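Local coordinates for protein putative metal-dependent phosphoesterase (Bifidobacterium adolescentis, PDB 3O0F) that acts as a metal-dependent phosphoesterase of the PHP family, binding iron, zinc and adenosine monophosphate in its active site, at residues Q13-D25 and L42-G55. Residues are numbered along the deposited sequence; the frame is centred on the assembly and turned at random.
Sequences QGWDIHCHTVFSD and LHGVAIADHDTTAG. With ZN (zinc ion), chain C; FE (Fe (III) ion), chain E; AMP (adenosine monophosphate), chain B.
Ser-24 OG sits between its own backbone N and carbonyl carbon (chi1 56°), as does Thr-21 OG1 (chi1 76°), and both hydroxyls thereby reach the carboxylate of Asp-49. Three bonds grip that group. Thr-21 N gives a nearly straight bond to the syn lone pair of Asp-49 OD1 (2.7 Å), and Ser-24 OG meets the same oxygen on its anti side, tilted from the carboxylate plane. Thr-21 OG1 donates to Asp-49 OD2 at 2.8 Å. An aspartate, with two acceptor oxygens, suits this place beside the buried turn from Thr-21 to Ser-24, and the three bonds should hold its carboxylate against rotation.

Beside it, the rings of His-20 and His-50 form an offset stack, centroids 4.3 Å apart. Their NE2 atoms serve different metals: His-20 joins His-18 on an iron that also binds Glu-75, Asp-261 and a water, while His-50 binds zinc with His-263 and both oxygens of Asp-25. Phe-23 lays a ring face over Gly-55 CA, where a side chain would clash.

At the other end, Gly-44 CA packs over the six-membered ring of Trp-15, 3.7 Å from its centroid; only glycine allows so close an approach. With Trp-15 cut back to an alanine, the ring face over Gly-44 would be gone, probably leaving a gap there and beside His-43 CB. Between these ends, Ala-46 N bonds to Asp-16 O (3.0 Å), and the small Ala-46 CB presses tightly on Ile-17 CA.

The parallel strands 15-19 and 44-47 belong to a beta-alpha-beta unit; its helix 30-39 covers Cys-19 and Val-45 through Leu-33, while Leu-71 of strand 70-80 touches Ile-17 and Ala-46.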
loop_
_atom_site.group_PDB
_atom_site.type_symbol
_atom_site.label_atom_id
_atom_site.label_comp_id
_atom_site.label_asym_id
_atom_site.label_seq_id
_atom_site.Cartn_x
_atom_site.Cartn_y
_atom_site.Cartn_z
ATOM N N GLN A 13 -10.538 4.409 18.329
ATOM C CA GLN A 13 -9.431 5.378 18.287
ATOM C C GLN A 13 -8.093 4.683 18.104
ATOM O O GLN A 13 -7.961 3.527 18.448
ATOM C CB GLN A 13 -9.363 6.314 19.491
ATOM C CG GLN A 13 -9.596 5.693 20.823
ATOM C CD GLN A 13 -10.975 6.023 21.366
ATOM O OE1 GLN A 13 -11.513 7.109 21.104
ATOM N NE2 GLN A 13 -11.550 5.095 22.146
ATOM N N GLY A 14 -7.139 5.390 17.520
ATOM C CA GLY A 14 -5.833 4.826 17.191
ATOM C C GLY A 14 -5.219 5.456 15.958
ATOM O O GLY A 14 -5.394 6.640 15.691
ATOM N N TRP A 15 -4.511 4.643 15.186
ATOM C CA TRP A 15 -3.670 5.149 14.125
ATOM C C TRP A 15 -4.209 4.626 12.801
ATOM O O TRP A 15 -4.591 3.467 12.733
ATOM C CB TRP A 15 -2.258 4.598 14.298
ATOM C CG TRP A 15 -1.490 5.089 15.453
ATOM C CD1 TRP A 15 -1.845 5.077 16.787
ATOM C CD2 TRP A 15 -0.156 5.590 15.399
ATOM N NE1 TRP A 15 -0.799 5.577 17.550
ATOM C CE2 TRP A 15 0.230 5.921 16.718
ATOM C CE3 TRP A 15 0.745 5.813 14.351
ATOM C CZ2 TRP A 15 1.486 6.433 17.016
ATOM C CZ3 TRP A 15 1.987 6.329 14.647
ATOM C CH2 TRP A 15 2.345 6.643 15.951
ATOM N N ASP A 16 -4.153 5.425 11.737
ATOM C CA ASP A 16 -4.433 4.906 10.403
ATOM C C ASP A 16 -3.077 4.594 9.744
ATOM O O ASP A 16 -2.344 5.518 9.367
ATOM C CB ASP A 16 -5.212 5.932 9.576
ATOM C CG ASP A 16 -5.638 5.390 8.215
ATOM O OD1 ASP A 16 -5.173 4.321 7.821
ATOM O OD2 ASP A 16 -6.485 6.005 7.548
ATOM N N ILE A 17 -2.723 3.313 9.620
ATOM C CA ILE A 17 -1.353 2.993 9.171
ATOM C C ILE A 17 -1.244 2.587 7.697
ATOM O O ILE A 17 -0.245 2.027 7.271
ATOM C CB ILE A 17 -0.643 1.970 10.107
ATOM C CG1 ILE A 17 -1.215 0.572 9.967
ATOM C CG2 ILE A 17 -0.691 2.445 11.546
ATOM C CD1 ILE A 17 -0.498 -0.424 10.825
ATOM N N HIS A 18 -2.294 2.865 6.925
ATOM C CA HIS A 18 -2.349 2.485 5.518
ATOM C C HIS A 18 -2.826 3.666 4.644
ATOM O O HIS A 18 -4.004 3.735 4.289
ATOM C CB HIS A 18 -3.303 1.317 5.389
ATOM C CG HIS A 18 -3.165 0.549 4.120
ATOM N ND1 HIS A 18 -3.624 -0.754 3.988
ATOM C CD2 HIS A 18 -2.658 0.904 2.911
ATOM C CE1 HIS A 18 -3.369 -1.170 2.758
ATOM N NE2 HIS A 18 -2.788 -0.184 2.090
ATOM N N CYS A 19 -1.918 4.580 4.316
ATOM C CA CYS A 19 -2.266 5.832 3.614
ATOM C C CYS A 19 -1.262 6.073 2.482
ATOM O O CYS A 19 -0.053 5.912 2.686
ATOM C CB CYS A 19 -2.264 7.023 4.562
ATOM S SG CYS A 19 -3.262 6.799 6.040
ATOM N N HIS A 20 -1.786 6.400 1.292
ATOM C CA HIS A 20 -1.006 6.662 0.085
ATOM C C HIS A 20 -1.009 8.153 -0.291
ATOM O O HIS A 20 -1.979 8.858 -0.018
ATOM C CB HIS A 20 -1.582 5.842 -1.064
ATOM C CG HIS A 20 -1.488 4.371 -0.844
ATOM N ND1 HIS A 20 -0.480 3.610 -1.358
ATOM C CD2 HIS A 20 -2.276 3.523 -0.140
ATOM C CE1 HIS A 20 -0.634 2.356 -0.980
ATOM N NE2 HIS A 20 -1.707 2.279 -0.229
ATOM N N THR A 21 0.058 8.594 -0.968
ATOM C CA THR A 21 0.263 9.972 -1.322
ATOM C C THR A 21 0.632 10.075 -2.786
ATOM O O THR A 21 0.714 9.078 -3.485
ATOM C CB THR A 21 1.406 10.615 -0.455
ATOM O OG1 THR A 21 2.697 10.180 -0.922
ATOM C CG2 THR A 21 1.190 10.294 1.070
ATOM N N VAL A 22 0.907 11.279 -3.225
ATOM C CA VAL A 22 1.473 11.525 -4.560
ATOM C C VAL A 22 2.788 10.804 -4.882
ATOM O O VAL A 22 3.110 10.651 -6.048
ATOM C CB VAL A 22 1.717 13.083 -4.805
ATOM C CG1 VAL A 22 0.380 13.826 -4.936
ATOM C CG2 VAL A 22 2.606 13.689 -3.739
ATOM N N PHE A 23 3.543 10.355 -3.877
ATOM C CA PHE A 23 4.736 9.520 -4.152
ATOM C C PHE A 23 4.376 8.124 -4.671
ATOM O O PHE A 23 5.252 7.387 -5.161
ATOM C CB PHE A 23 5.682 9.478 -2.975
ATOM C CG PHE A 23 6.349 10.774 -2.724
ATOM C CD1 PHE A 23 7.506 11.123 -3.417
ATOM C CD2 PHE A 23 5.813 11.677 -1.813
ATOM C CE1 PHE A 23 8.083 12.375 -3.226
ATOM C CE2 PHE A 23 6.401 12.906 -1.607
ATOM C CZ PHE A 23 7.546 13.242 -2.320
ATOM N N SER A 24 3.095 7.766 -4.626
ATOM C CA SER A 24 2.596 6.661 -5.473
ATOM C C SER A 24 1.271 7.032 -6.142
ATOM O O SER A 24 1.269 7.820 -7.098
ATOM C CB SER A 24 2.538 5.309 -4.719
ATOM O OG SER A 24 1.767 5.340 -3.539
ATOM N N ASP A 25 0.152 6.485 -5.648
ATOM C CA ASP A 25 -1.131 6.674 -6.289
ATOM C C ASP A 25 -2.177 7.496 -5.518
ATOM O O ASP A 25 -3.349 7.503 -5.893
ATOM C CB ASP A 25 -1.707 5.335 -6.764
ATOM C CG ASP A 25 -1.916 4.314 -5.652
ATOM O OD1 ASP A 25 -1.475 4.516 -4.478
ATOM O OD2 ASP A 25 -2.560 3.255 -5.968
ATOM N N LEU A 42 -6.964 11.534 14.982
ATOM C CA LEU A 42 -6.190 10.291 14.967
ATOM C C LEU A 42 -5.016 10.434 15.923
ATOM O O LEU A 42 -4.523 11.532 16.124
ATOM C CB LEU A 42 -5.694 9.955 13.555
ATOM C CG LEU A 42 -6.777 9.801 12.457
ATOM C CD1 LEU A 42 -6.138 9.291 11.169
ATOM C CD2 LEU A 42 -7.928 8.917 12.938
ATOM N N HIS A 43 -4.581 9.323 16.509
ATOM C CA HIS A 43 -3.397 9.347 17.404
ATOM C C HIS A 43 -2.091 9.311 16.644
ATOM O O HIS A 43 -1.038 9.639 17.165
ATOM C CB HIS A 43 -3.449 8.193 18.384
ATOM C CG HIS A 43 -4.651 8.219 19.267
ATOM N ND1 HIS A 43 -4.961 7.185 20.120
ATOM C CD2 HIS A 43 -5.623 9.149 19.429
ATOM C CE1 HIS A 43 -6.067 7.482 20.779
ATOM N NE2 HIS A 43 -6.473 8.678 20.396
ATOM N N GLY A 44 -2.148 8.895 15.398
ATOM C CA GLY A 44 -0.993 8.893 14.551
ATOM C C GLY A 44 -1.399 8.399 13.176
ATOM O O GLY A 44 -2.561 8.044 12.943
ATOM N N VAL A 45 -0.439 8.375 12.280
ATOM C CA VAL A 45 -0.662 7.969 10.907
ATOM C C VAL A 45 0.580 7.251 10.411
ATOM O O VAL A 45 1.629 7.368 11.004
ATOM C CB VAL A 45 -1.016 9.278 10.098
ATOM C CG1 VAL A 45 0.226 10.125 9.792
ATOM C CG2 VAL A 45 -1.863 8.993 8.881
ATOM N N ALA A 46 0.455 6.513 9.318
ATOM C CA ALA A 46 1.583 6.040 8.593
ATOM C C ALA A 46 1.487 6.420 7.147
ATOM O O ALA A 46 0.409 6.362 6.520
ATOM C CB ALA A 46 1.693 4.486 8.695
ATOM N N ILE A 47 2.631 6.702 6.581
ATOM C CA ILE A 47 2.755 6.740 5.137
ATOM C C ILE A 47 3.111 5.297 4.644
ATOM O O ILE A 47 3.886 4.602 5.277
ATOM C CB ILE A 47 3.762 7.763 4.722
ATOM C CG1 ILE A 47 3.736 7.940 3.189
ATOM C CG2 ILE A 47 5.162 7.440 5.323
ATOM C CD1 ILE A 47 4.460 9.296 2.678
ATOM N N ALA A 48 2.502 4.858 3.554
ATOM C CA ALA A 48 2.678 3.462 3.074
ATOM C C ALA A 48 2.609 3.408 1.571
ATOM O O ALA A 48 1.924 2.555 1.004
ATOM C CB ALA A 48 1.605 2.532 3.681
ATOM N N ASP A 49 3.294 4.326 0.900
ATOM C CA ASP A 49 3.276 4.299 -0.553
ATOM C C ASP A 49 3.830 2.999 -1.177
ATOM O O ASP A 49 4.647 2.306 -0.572
ATOM C CB ASP A 49 4.038 5.504 -1.119
ATOM C CG ASP A 49 3.280 6.807 -0.916
ATOM O OD1 ASP A 49 2.123 6.875 -1.400
ATOM O OD2 ASP A 49 3.840 7.730 -0.282
ATOM N N HIS A 50 3.384 2.711 -2.400
ATOM C CA HIS A 50 3.755 1.496 -3.136
ATOM C C HIS A 50 5.243 1.509 -3.497
ATOM O O HIS A 50 5.709 2.458 -4.106
ATOM C CB HIS A 50 2.956 1.419 -4.435
ATOM C CG HIS A 50 1.496 1.269 -4.223
ATOM N ND1 HIS A 50 0.918 0.049 -3.947
ATOM C CD2 HIS A 50 0.488 2.176 -4.240
ATOM C CE1 HIS A 50 -0.380 0.215 -3.784
ATOM N NE2 HIS A 50 -0.666 1.485 -3.982
ATOM N N ASP A 51 5.969 0.473 -3.071
ATOM C CA ASP A 51 7.346 0.162 -3.541
ATOM C C ASP A 51 8.368 1.324 -3.453
ATOM O O ASP A 51 9.169 1.530 -4.358
ATOM C CB ASP A 51 7.250 -0.400 -4.960
ATOM C CG ASP A 51 6.273 -1.552 -5.047
ATOM O OD1 ASP A 51 6.481 -2.533 -4.301
ATOM O OD2 ASP A 51 5.293 -1.491 -5.835
ATOM N N THR A 52 8.286 2.102 -2.373
ATOM C CA THR A 52 9.101 3.301 -2.220
ATOM C C THR A 52 9.158 3.802 -0.774
ATOM O O THR A 52 8.242 3.559 0.036
ATOM C CB THR A 52 8.560 4.463 -3.111
ATOM O OG1 THR A 52 9.520 5.534 -3.168
ATOM C CG2 THR A 52 7.185 4.993 -2.576
ATOM N N THR A 53 10.227 4.554 -0.489
ATOM C CA THR A 53 10.324 5.402 0.718
ATOM C C THR A 53 10.463 6.871 0.344
ATOM O O THR A 53 10.892 7.691 1.160
ATOM C CB THR A 53 11.573 5.004 1.545
ATOM O OG1 THR A 53 12.749 5.185 0.730
ATOM C CG2 THR A 53 11.467 3.561 1.960
ATOM N N ALA A 54 10.091 7.238 -0.883
ATOM C CA ALA A 54 10.421 8.595 -1.395
ATOM C C ALA A 54 9.746 9.735 -0.614
ATOM O O ALA A 54 10.288 10.846 -0.522
ATOM C CB ALA A 54 10.117 8.691 -2.925
ATOM N N GLY A 55 8.567 9.478 -0.038
ATOM C CA GLY A 55 7.891 10.460 0.796
ATOM C C GLY A 55 8.227 10.462 2.278
ATOM O O GLY A 55 7.642 11.208 3.046
HETATM ZN ZN ZN C . -2.514 2.519 -3.846
HETATM FE FE FE E . -2.830 0.281 -0.069
HETATM P P AMP B . -1.163 -1.819 -10.413
HETATM O O1P AMP B . -0.393 -2.230 -9.211
HETATM O O2P AMP B . -0.343 -0.857 -11.232
HETATM O O3P AMP B . -1.761 -2.974 -11.219
HETATM O "O5'" AMP B . -2.411 -0.963 -9.878
HETATM C "C5'" AMP B . -3.428 -1.590 -9.135
HETATM C "C4'" AMP B . -3.653 -0.749 -7.916
HETATM O "O4'" AMP B . -4.436 0.442 -8.197
HETATM C "C3'" AMP B . -4.392 -1.542 -6.844
HETATM O "O3'" AMP B . -3.478 -1.863 -5.803
HETATM C "C2'" AMP B . -5.362 -0.468 -6.381
HETATM O "O2'" AMP B . -6.295 -0.630 -5.312
HETATM C "C1'" AMP B . -4.914 0.880 -6.926
HETATM N N9 AMP B . -6.006 1.868 -7.003
HETATM C C8 AMP B . -5.877 3.162 -6.704
HETATM N N7 AMP B . -7.051 3.803 -6.884
HETATM C C5 AMP B . -7.954 2.905 -7.307
HETATM C C6 AMP B . -9.380 2.919 -7.677
HETATM N N6 AMP B . -10.124 4.071 -7.626
HETATM N N1 AMP B . -9.914 1.750 -8.085
HETATM C C2 AMP B . -9.225 0.597 -8.156
HETATM N N3 AMP B . -7.929 0.514 -7.826
HETATM C C4 AMP B . -7.257 1.616 -7.393
HETATM O O HOH W 1 -3.883 -1.507 -0.245
#